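PDB 7CPX: lovastatin nonaketide synthase, polyketide synthase component from Aspergillus terreus, which builds the nonaketide dihydromonacolin L from malonyl-CoA, S-adenosylmethionine and NADPH while the chain is tethered to a phosphopantetheine arm, working as a homodimer with the partner protein LovC. Local coordinates for residues Ala1854-Ser1862 with Val2375-Gln2383. The protein carries 2 engineered substitutions. Residues are numbered along the deposited sequence; the frame is centred on the assembly and turned at random.
Sequences AETWFVPES and VAGRRAVHQ
Phe1858 lies against one side of the ketoreductase helix, its ring between Arg2379 and His2382. CE2 of the ring meets Arg2379 NE at 3.5 Å; the arginine comes up to the ring edge with its guanidinium steeply inclined, the planes 74° apart. On the helix side of the phenyl ring, His2382 brings CD2 obliquely to CG and CD1, the two side chains running past each other in opposite directions with planes 41° apart and ring centroids separated by 4.9 Å. The buried part of the contact lies around Trp1857 and Val2375. Here CB of the tryptophan packs on CG2 of Val2375 at 3.5 Å, while Arg2379 NH2 reaches the indole edge at CD1, again 3.5 Å away. In Arg2378, also buried, bends at chi2 and chi3 bring the guanidinium to the backbone carbonyls of Trp1857 and Phe1858. Its NH2 donates to Trp1857 O (3.0 Å, N-H...O angle 156°), Phe1858 O lies over one guanidinium face, and NH1 hydrogen-bonds the backbone carbonyl of Leu2152. Toward the two ends of the loop segment, at partly exposed residues, the packing thins: Pro1860 CD approaches Arg2378 NH1 no closer than 4.0 Å, and Glu1855 OE1 stays 4.6 Å from Arg2379 NH2, too far for a salt bridge. This structural packing, away from the annotated sites, joins the loop between strands 1849-1853 and 1869-1883 to helix 2363-2385 of the Rossmann-type ketoreductase domain, whose parallel sheet includes strand 2288-2294, just after Asp2287 beside Pro1860.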
loop_
_atom_site.group_PDB
_atom_site.type_symbol
_atom_site.label_atom_id
_atom_site.label_comp_id
_atom_site.label_asym_id
_atom_site.label_seq_id
_atom_site.Cartn_x
_atom_site.Cartn_y
_atom_site.Cartn_z
ATOM N N ALA A 1854 15.733 -23.586 -41.579
ATOM C CA ALA A 1854 17.103 -23.098 -41.567
ATOM C C ALA A 1854 17.671 -22.935 -42.971
ATOM O O ALA A 1854 18.890 -22.819 -43.131
ATOM C CB ALA A 1854 17.989 -24.041 -40.752
ATOM N N GLU A 1855 16.813 -22.928 -43.988
ATOM C CA GLU A 1855 17.280 -22.822 -45.363
ATOM C C GLU A 1855 18.119 -21.565 -45.543
ATOM O O GLU A 1855 17.657 -20.453 -45.272
ATOM C CB GLU A 1855 16.087 -22.807 -46.315
ATOM C CG GLU A 1855 15.299 -24.104 -46.339
ATOM C CD GLU A 1855 14.055 -24.012 -47.198
ATOM O OE1 GLU A 1855 13.723 -22.893 -47.646
ATOM O OE2 GLU A 1855 13.409 -25.056 -47.427
ATOM N N THR A 1856 19.358 -21.747 -46.000
ATOM C CA THR A 1856 20.229 -20.625 -46.317
ATOM C C THR A 1856 19.867 -19.970 -47.643
ATOM O O THR A 1856 20.340 -18.864 -47.922
ATOM C CB THR A 1856 21.687 -21.091 -46.351
ATOM O OG1 THR A 1856 22.028 -21.690 -45.094
ATOM C CG2 THR A 1856 22.623 -19.924 -46.623
ATOM N N TRP A 1857 19.034 -20.621 -48.451
ATOM C CA TRP A 1857 18.561 -20.067 -49.716
ATOM C C TRP A 1857 19.727 -19.714 -50.638
ATOM O O TRP A 1857 19.787 -18.633 -51.227
ATOM C CB TRP A 1857 17.656 -18.859 -49.471
ATOM C CG TRP A 1857 16.369 -19.235 -48.807
ATOM C CD1 TRP A 1857 15.387 -20.027 -49.322
ATOM C CD2 TRP A 1857 15.925 -18.841 -47.505
ATOM N NE1 TRP A 1857 14.359 -20.152 -48.424
ATOM C CE2 TRP A 1857 14.663 -19.433 -47.299
ATOM C CE3 TRP A 1857 16.469 -18.045 -46.494
ATOM C CZ2 TRP A 1857 13.938 -19.254 -46.125
ATOM C CZ3 TRP A 1857 15.748 -17.869 -45.328
ATOM C CH2 TRP A 1857 14.495 -18.471 -45.153
ATOM N N PHE A 1858 20.668 -20.651 -50.752
ATOM C CA PHE A 1858 21.679 -20.643 -51.807
ATOM C C PHE A 1858 22.535 -19.376 -51.764
ATOM O O PHE A 1858 22.537 -18.560 -52.689
ATOM C CB PHE A 1858 21.018 -20.810 -53.177
ATOM C CG PHE A 1858 19.917 -21.832 -53.197
ATOM C CD1 PHE A 1858 20.207 -23.184 -53.187
ATOM C CD2 PHE A 1858 18.591 -21.437 -53.227
ATOM C CE1 PHE A 1858 19.196 -24.124 -53.206
ATOM C CE2 PHE A 1858 17.575 -22.372 -53.245
ATOM C CZ PHE A 1858 17.877 -23.718 -53.236
ATOM N N VAL A 1859 23.265 -19.219 -50.665
ATOM C CA VAL A 1859 24.306 -18.198 -50.584
ATOM C C VAL A 1859 25.549 -18.760 -51.265
ATOM O O VAL A 1859 26.045 -19.820 -50.858
ATOM C CB VAL A 1859 24.592 -17.796 -49.128
ATOM C CG1 VAL A 1859 25.740 -16.804 -49.072
ATOM C CG2 VAL A 1859 23.348 -17.202 -48.494
ATOM N N PRO A 1860 26.090 -18.101 -52.292
ATOM C CA PRO A 1860 27.169 -18.701 -53.083
ATOM C C PRO A 1860 28.551 -18.623 -52.452
ATOM O O PRO A 1860 29.523 -19.022 -53.098
ATOM C CB PRO A 1860 27.122 -17.877 -54.379
ATOM C CG PRO A 1860 26.685 -16.534 -53.931
ATOM C CD PRO A 1860 25.725 -16.762 -52.793
ATOM N N GLU A 1861 28.676 -18.133 -51.222
ATOM C CA GLU A 1861 29.984 -17.971 -50.591
ATOM C C GLU A 1861 30.394 -19.292 -49.955
ATOM O O GLU A 1861 29.984 -19.614 -48.837
ATOM C CB GLU A 1861 29.948 -16.849 -49.559
ATOM C CG GLU A 1861 31.195 -16.773 -48.693
ATOM C CD GLU A 1861 32.473 -16.798 -49.508
ATOM O OE1 GLU A 1861 32.494 -16.199 -50.604
ATOM O OE2 GLU A 1861 33.453 -17.426 -49.058
ATOM N N SER A 1862 31.208 -20.066 -50.672
ATOM C CA SER A 1862 31.773 -21.307 -50.153
ATOM C C SER A 1862 33.221 -21.451 -50.598
ATOM O O SER A 1862 33.736 -22.565 -50.748
ATOM C CB SER A 1862 30.950 -22.516 -50.598
ATOM O OG SER A 1862 31.517 -23.721 -50.111
ATOM N N VAL A 2375 16.408 -15.285 -54.374
ATOM C CA VAL A 2375 16.404 -16.699 -54.020
ATOM C C VAL A 2375 15.824 -17.525 -55.155
ATOM O O VAL A 2375 16.298 -18.626 -55.443
ATOM C CB VAL A 2375 15.629 -16.914 -52.709
ATOM C CG1 VAL A 2375 15.399 -18.393 -52.467
ATOM C CG2 VAL A 2375 16.388 -16.298 -51.554
ATOM N N ALA A 2376 14.784 -17.013 -55.812
ATOM C CA ALA A 2376 14.190 -17.721 -56.937
ATOM C C ALA A 2376 15.173 -17.832 -58.091
ATOM O O ALA A 2376 15.255 -18.875 -58.743
ATOM C CB ALA A 2376 12.915 -17.013 -57.390
ATOM N N GLY A 2377 15.924 -16.765 -58.362
ATOM C CA GLY A 2377 16.925 -16.833 -59.415
ATOM C C GLY A 2377 18.007 -17.851 -59.111
ATOM O O GLY A 2377 18.383 -18.660 -59.966
ATOM N N ARG A 2378 18.522 -17.830 -57.879
ATOM C CA ARG A 2378 19.547 -18.797 -57.497
ATOM C C ARG A 2378 19.001 -20.220 -57.545
ATOM O O ARG A 2378 19.687 -21.141 -58.004
ATOM C CB ARG A 2378 20.089 -18.474 -56.103
ATOM C CG ARG A 2378 21.251 -17.485 -56.099
ATOM C CD ARG A 2378 20.891 -16.190 -55.392
ATOM N NE ARG A 2378 20.733 -16.372 -53.952
ATOM C CZ ARG A 2378 21.431 -15.734 -53.022
ATOM N NH1 ARG A 2378 22.330 -14.815 -53.333
ATOM N NH2 ARG A 2378 21.215 -16.019 -51.741
ATOM N N ARG A 2379 17.768 -20.418 -57.077
ATOM C CA ARG A 2379 17.158 -21.740 -57.110
ATOM C C ARG A 2379 16.941 -22.207 -58.541
ATOM O O ARG A 2379 17.112 -23.390 -58.841
ATOM C CB ARG A 2379 15.834 -21.725 -56.343
ATOM C CG ARG A 2379 15.095 -23.053 -56.364
ATOM C CD ARG A 2379 13.846 -23.030 -55.492
ATOM N NE ARG A 2379 14.159 -22.858 -54.077
ATOM C CZ ARG A 2379 13.854 -21.791 -53.350
ATOM N NH1 ARG A 2379 13.200 -20.760 -53.864
ATOM N NH2 ARG A 2379 14.206 -21.759 -52.068
ATOM N N ALA A 2380 16.546 -21.298 -59.433
ATOM C CA ALA A 2380 16.389 -21.659 -60.835
ATOM C C ALA A 2380 17.720 -22.067 -61.443
ATOM O O ALA A 2380 17.795 -23.042 -62.196
ATOM C CB ALA A 2380 15.781 -20.493 -61.613
ATOM N N VAL A 2381 18.788 -21.338 -61.118
ATOM C CA VAL A 2381 20.111 -21.706 -61.620
ATOM C C VAL A 2381 20.502 -23.089 -61.113
ATOM O O VAL A 2381 20.990 -23.937 -61.871
ATOM C CB VAL A 2381 21.150 -20.645 -61.222
ATOM C CG1 VAL A 2381 22.559 -21.177 -61.433
ATOM C CG2 VAL A 2381 20.936 -19.379 -62.026
ATOM N N HIS A 2382 20.294 -23.339 -59.819
ATOM C CA HIS A 2382 20.675 -24.629 -59.251
ATOM C C HIS A 2382 19.841 -25.763 -59.836
ATOM O O HIS A 2382 20.366 -26.848 -60.111
ATOM C CB HIS A 2382 20.548 -24.587 -57.729
ATOM C CG HIS A 2382 21.543 -23.683 -57.073
ATOM N ND1 HIS A 2382 22.897 -23.769 -57.316
ATOM C CD2 HIS A 2382 21.384 -22.674 -56.184
ATOM C CE1 HIS A 2382 23.529 -22.852 -56.606
ATOM N NE2 HIS A 2382 22.634 -22.174 -55.910
ATOM N N GLN A 2383 18.541 -25.538 -60.028
ATOM C CA GLN A 2383 17.705 -26.540 -60.677
ATOM C C GLN A 2383 18.124 -26.748 -62.123
ATOM O O GLN A 2383 17.948 -27.843 -62.670
ATOM C CB GLN A 2383 16.236 -26.125 -60.603
ATOM C CG GLN A 2383 15.669 -26.092 -59.193
ATOM C CD GLN A 2383 14.304 -25.435 -59.127
ATOM O OE1 GLN A 2383 13.833 -24.856 -60.105
ATOM N NE2 GLN A 2383 13.662 -25.521 -57.968
#